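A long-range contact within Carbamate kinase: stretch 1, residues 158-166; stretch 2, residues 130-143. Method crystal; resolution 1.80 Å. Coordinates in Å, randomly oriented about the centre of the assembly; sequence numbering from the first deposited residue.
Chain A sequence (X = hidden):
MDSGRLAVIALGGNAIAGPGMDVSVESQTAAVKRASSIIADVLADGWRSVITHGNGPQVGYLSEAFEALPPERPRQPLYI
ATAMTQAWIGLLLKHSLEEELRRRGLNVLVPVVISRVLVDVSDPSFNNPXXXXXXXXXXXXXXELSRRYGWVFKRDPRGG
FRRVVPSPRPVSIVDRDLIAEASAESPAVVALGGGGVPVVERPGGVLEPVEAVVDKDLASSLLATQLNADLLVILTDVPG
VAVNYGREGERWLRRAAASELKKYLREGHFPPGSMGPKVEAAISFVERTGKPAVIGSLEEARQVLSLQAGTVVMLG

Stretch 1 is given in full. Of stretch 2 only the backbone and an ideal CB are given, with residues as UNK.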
# COMPACT_ATOMS: atom_id res chain seq x y z
N ARG A 158 -17.43 -29.17 -5.40
CA ARG A 158 -17.53 -29.56 -3.99
C ARG A 158 -18.74 -28.91 -3.30
O ARG A 158 -19.07 -29.18 -2.15
CB ARG A 158 -16.25 -29.12 -3.26
CG ARG A 158 -15.00 -29.87 -3.70
CD ARG A 158 -13.72 -29.18 -3.21
NE ARG A 158 -13.68 -27.80 -3.70
CZ ARG A 158 -12.69 -26.99 -3.27
NH1 ARG A 158 -11.77 -27.44 -2.43
NH2 ARG A 158 -12.63 -25.73 -3.72
N GLY A 159 -19.38 -27.99 -4.05
CA GLY A 159 -20.54 -27.30 -3.51
C GLY A 159 -20.39 -25.78 -3.59
O GLY A 159 -19.33 -25.21 -3.40
N GLY A 160 -21.51 -25.11 -3.94
CA GLY A 160 -21.48 -23.64 -3.98
C GLY A 160 -20.89 -23.08 -5.29
O GLY A 160 -20.72 -23.78 -6.28
N PHE A 161 -20.57 -21.80 -5.24
CA PHE A 161 -20.04 -21.09 -6.40
C PHE A 161 -18.83 -20.23 -6.06
O PHE A 161 -18.64 -19.82 -4.92
CB PHE A 161 -21.13 -20.17 -6.96
CG PHE A 161 -22.37 -20.90 -7.37
CD1 PHE A 161 -23.36 -21.19 -6.44
CD2 PHE A 161 -22.54 -21.34 -8.68
CE1 PHE A 161 -24.50 -21.91 -6.80
CE2 PHE A 161 -23.67 -22.05 -9.05
CZ PHE A 161 -24.65 -22.34 -8.11
N ARG A 162 -18.00 -19.98 -7.08
CA ARG A 162 -16.83 -19.13 -6.91
C ARG A 162 -17.04 -17.93 -7.82
O ARG A 162 -17.53 -18.07 -8.94
CB ARG A 162 -15.54 -19.84 -7.36
CG ARG A 162 -15.08 -21.01 -6.50
CD ARG A 162 -14.77 -20.59 -5.07
NE ARG A 162 -13.71 -19.58 -4.95
CZ ARG A 162 -12.40 -19.82 -5.08
NH1 ARG A 162 -11.96 -21.04 -5.34
NH2 ARG A 162 -11.53 -18.83 -4.92
N ARG A 163 -16.70 -16.74 -7.34
CA ARG A 163 -16.83 -15.57 -8.19
C ARG A 163 -15.61 -15.63 -9.08
O ARG A 163 -14.51 -15.91 -8.60
CB ARG A 163 -16.78 -14.27 -7.39
CG ARG A 163 -16.87 -13.04 -8.30
CD ARG A 163 -16.39 -11.75 -7.64
NE ARG A 163 -16.56 -10.61 -8.54
CZ ARG A 163 -16.20 -9.36 -8.26
NH1 ARG A 163 -15.63 -9.07 -7.10
NH2 ARG A 163 -16.42 -8.40 -9.15
N VAL A 164 -15.79 -15.41 -10.38
CA VAL A 164 -14.67 -15.41 -11.30
C VAL A 164 -14.57 -14.01 -11.88
O VAL A 164 -15.58 -13.38 -12.17
CB VAL A 164 -14.85 -16.45 -12.44
CG1 VAL A 164 -14.61 -17.87 -11.91
CG2 VAL A 164 -16.24 -16.35 -13.03
N VAL A 165 -13.34 -13.52 -12.03
CA VAL A 165 -13.12 -12.19 -12.58
C VAL A 165 -12.16 -12.28 -13.75
O VAL A 165 -11.43 -13.27 -13.90
CB VAL A 165 -12.52 -11.23 -11.52
CG1 VAL A 165 -13.49 -11.06 -10.36
CG2 VAL A 165 -11.18 -11.76 -11.04
N PRO A 166 -12.16 -11.25 -14.62
CA PRO A 166 -11.28 -11.21 -15.79
C PRO A 166 -9.79 -11.17 -15.46
O PRO A 166 -9.38 -10.60 -14.45
CB PRO A 166 -11.71 -9.92 -16.50
CG PRO A 166 -13.13 -9.75 -16.09
CD PRO A 166 -13.10 -10.12 -14.62
N UNK A 130 -12.58 -16.17 -15.75
CA UNK A 130 -12.35 -17.53 -15.29
C UNK A 130 -11.43 -17.66 -14.08
O UNK A 130 -11.13 -18.77 -13.64
CB UNK A 130 -11.77 -18.35 -16.44
N UNK A 131 -10.96 -16.53 -13.55
CA UNK A 131 -10.08 -16.58 -12.39
C UNK A 131 -10.91 -16.50 -11.11
O UNK A 131 -11.55 -15.49 -10.84
CB UNK A 131 -9.05 -15.45 -12.44
N UNK A 132 -10.92 -17.59 -10.32
CA UNK A 132 -11.68 -17.62 -9.06
C UNK A 132 -11.04 -16.70 -8.03
O UNK A 132 -9.81 -16.69 -7.90
CB UNK A 132 -11.76 -19.05 -8.51
N UNK A 133 -11.85 -15.95 -7.30
CA UNK A 133 -11.35 -15.06 -6.26
C UNK A 133 -12.35 -14.98 -5.11
O UNK A 133 -13.54 -14.74 -5.32
CB UNK A 133 -11.08 -13.67 -6.83
N UNK A 134 -11.86 -15.19 -3.90
CA UNK A 134 -12.74 -15.11 -2.76
C UNK A 134 -13.28 -16.42 -2.23
O UNK A 134 -12.82 -17.50 -2.61
CB UNK A 134 -13.92 -14.21 -3.12
N UNK A 135 -14.27 -16.35 -1.34
CA UNK A 135 -14.93 -17.49 -0.70
C UNK A 135 -15.96 -18.18 -1.56
O UNK A 135 -16.21 -17.80 -2.70
CB UNK A 135 -15.60 -17.03 0.60
N UNK A 136 -16.56 -19.22 -0.99
CA UNK A 136 -17.60 -19.97 -1.67
C UNK A 136 -18.91 -19.24 -1.40
O UNK A 136 -19.21 -18.87 -0.26
CB UNK A 136 -17.65 -21.43 -1.20
N UNK A 137 -19.67 -19.01 -2.46
CA UNK A 137 -20.95 -18.32 -2.36
C UNK A 137 -22.10 -19.30 -2.52
O UNK A 137 -21.98 -20.28 -3.26
CB UNK A 137 -21.05 -17.21 -3.41
N UNK A 138 -23.20 -19.03 -1.82
CA UNK A 138 -24.37 -19.87 -1.91
C UNK A 138 -25.15 -19.49 -3.16
O UNK A 138 -24.98 -18.39 -3.69
CB UNK A 138 -25.24 -19.74 -0.66
N UNK A 139 -26.01 -20.39 -3.63
CA UNK A 139 -26.79 -20.13 -4.82
C UNK A 139 -27.60 -18.83 -4.78
O UNK A 139 -27.52 -18.01 -5.69
CB UNK A 139 -27.74 -21.31 -5.06
N UNK A 140 -28.37 -18.65 -3.71
CA UNK A 140 -29.19 -17.45 -3.58
C UNK A 140 -28.38 -16.17 -3.58
O UNK A 140 -28.72 -15.21 -4.27
CB UNK A 140 -30.02 -17.52 -2.30
N UNK A 141 -27.30 -16.14 -2.80
CA UNK A 141 -26.46 -14.96 -2.73
C UNK A 141 -25.77 -14.68 -4.06
O UNK A 141 -25.67 -13.54 -4.49
CB UNK A 141 -25.42 -15.12 -1.62
N UNK A 142 -25.29 -15.74 -4.72
CA UNK A 142 -24.61 -15.59 -6.00
C UNK A 142 -25.55 -15.06 -7.07
O UNK A 142 -25.20 -14.17 -7.84
CB UNK A 142 -24.01 -16.93 -6.44
N UNK A 143 -26.76 -15.61 -7.13
CA UNK A 143 -27.72 -15.16 -8.14
C UNK A 143 -28.08 -13.69 -7.92
O UNK A 143 -28.32 -12.95 -8.87
CB UNK A 143 -28.98 -16.03 -8.11

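Position 130 precedes the pairing with the strand 161-165, and its CA-to-CB bond points away from that strand. Stretch 1 leaves the choice open; the deposited residue is Ser-130, whose side chain makes no contact with stretch 1. At 131 the backbone pairs with Val-165, and Val-165 N donates to the carbonyl O of 131 at 2.9 Å. The ideal CB lies 3.5 Å from Val-165 O, so a flexible chain would suit as well as a short one; the long chain of Lys-131 runs on beyond stretch 1.

Position 132 sits in a non-hydrogen-bonded pair with Val-164, so its nitrogen need not donate to this strand, and its phi of -71° permits proline. Its CB lies over the Arg-162 guanidinium and near Val-164, favouring a compact apolar residue. Pro-132 fits: CB lies 3.7 Å from Arg-162 CZ, and CG 4.3 Å from Val-164 CG1.

At 133 the N donates to Arg-163 O at 3.0 Å, which excludes proline. The extended backbone and the nearby Val-165 methyls suit a beta-branched or other apolar residue. Val-133 places CG2 3.9 Å from Val-165 CG2.

Position 134 has phi/psi of 98/-168°, where a CB would jam against the preceding carbonyl. Gly-134 answers this, and its O approaches Arg-162 NH2 at 3.0 Å. Position 135, at the corner, points away with phi -79°; proline is one of several possibilities, and Pro-135 is present. A water accepts from Arg-162 NE and Arg-163 N and donates to the carbonyls of 133 and 135.

At 136 the CB shares a face with Arg-162, close to the glycine turn of 159-160. A medium aliphatic chain could cover that turn. Ile-136 sets CG2 3.8 Å from Gly-160 CA; an ideal CB on Gly-160 would come within 2.3 Å of this CG2, a clash.

Position 137 exchanges two backbone bonds with Phe-161: N donates to Phe-161 O at 2.8 Å, and O accepts from Phe-161 N at 2.9 Å. A long or aromatic group could reach Arg-163. Tyr-137 brings CE1 to 3.9 Å from Arg-163 CB.

Position 138 stands at the N-cap with ordinary backbone angles and room for a CB, so Ser, Thr, Asp or Asn would also suit; Gly-138 is found. At 139, CB is 3.7 Å from Phe-161 CE1, and an aliphatic stem suits; the guanidinium of Arg-139 lies beyond the ring. Position 142 points toward that ring, where a small apolar group fits: Ala-142 CB is 4.3 Å from Phe-161 CD1. Positions 140, 141 and 143 lack contact with stretch 1, and polar residues suit them: Glu-140, Glu-141 and Glu-143, whose OE2 forms a salt bridge, with a weak hydrogen bond, to Arg-139 NE at 3.4 Å.

Stretch 2, residues 130-143: SKPVGPIYGREEAE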
# COMPACT_ATOMS: atom_id res chain seq x y z
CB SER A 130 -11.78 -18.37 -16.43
OG SER A 130 -10.51 -17.88 -16.82
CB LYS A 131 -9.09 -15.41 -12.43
CG LYS A 131 -8.02 -15.48 -11.36
CD LYS A 131 -7.10 -16.67 -11.57
CE LYS A 131 -6.11 -16.82 -10.42
NZ LYS A 131 -5.31 -15.59 -10.21
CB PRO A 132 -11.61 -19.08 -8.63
CG PRO A 132 -11.31 -19.82 -9.90
CD PRO A 132 -10.35 -18.91 -10.60
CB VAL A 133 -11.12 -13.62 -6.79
CG1 VAL A 133 -10.75 -12.70 -5.63
CG2 VAL A 133 -10.00 -13.62 -7.82
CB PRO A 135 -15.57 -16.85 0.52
CG PRO A 135 -16.06 -15.55 -0.05
CD PRO A 135 -14.88 -15.08 -0.89
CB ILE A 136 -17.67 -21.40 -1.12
CG1 ILE A 136 -16.41 -22.16 -1.52
CG2 ILE A 136 -18.93 -22.10 -1.63
CD1 ILE A 136 -16.23 -23.49 -0.83
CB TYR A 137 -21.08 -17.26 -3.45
CG TYR A 137 -20.14 -16.09 -3.29
CD1 TYR A 137 -18.87 -16.12 -3.87
CD2 TYR A 137 -20.52 -14.96 -2.58
CE1 TYR A 137 -18.00 -15.03 -3.75
CE2 TYR A 137 -19.66 -13.86 -2.45
CZ TYR A 137 -18.41 -13.91 -3.05
OH TYR A 137 -17.55 -12.83 -2.94
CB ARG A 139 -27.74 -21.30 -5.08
CG ARG A 139 -28.62 -21.12 -6.30
CD ARG A 139 -29.57 -22.30 -6.46
NE ARG A 139 -30.53 -22.08 -7.53
CZ ARG A 139 -31.43 -22.97 -7.92
NH1 ARG A 139 -31.48 -24.16 -7.34
NH2 ARG A 139 -32.26 -22.68 -8.91
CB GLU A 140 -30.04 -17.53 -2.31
CG GLU A 140 -31.01 -18.71 -2.30
CD GLU A 140 -31.84 -18.78 -3.58
OE1 GLU A 140 -32.51 -17.78 -3.92
OE2 GLU A 140 -31.81 -19.84 -4.25
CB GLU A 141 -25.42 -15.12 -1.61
CG GLU A 141 -24.40 -14.00 -1.54
CD GLU A 141 -23.58 -14.03 -0.26
OE1 GLU A 141 -23.24 -15.13 0.20
OE2 GLU A 141 -23.27 -12.94 0.27
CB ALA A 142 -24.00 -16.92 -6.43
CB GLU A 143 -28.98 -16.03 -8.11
CG GLU A 143 -28.69 -17.50 -8.33
CD GLU A 143 -29.94 -18.33 -8.52
OE1 GLU A 143 -30.94 -18.08 -7.82
OE2 GLU A 143 -29.91 -19.25 -9.37
O HOH W 1 -15.12 -17.05 -4.96
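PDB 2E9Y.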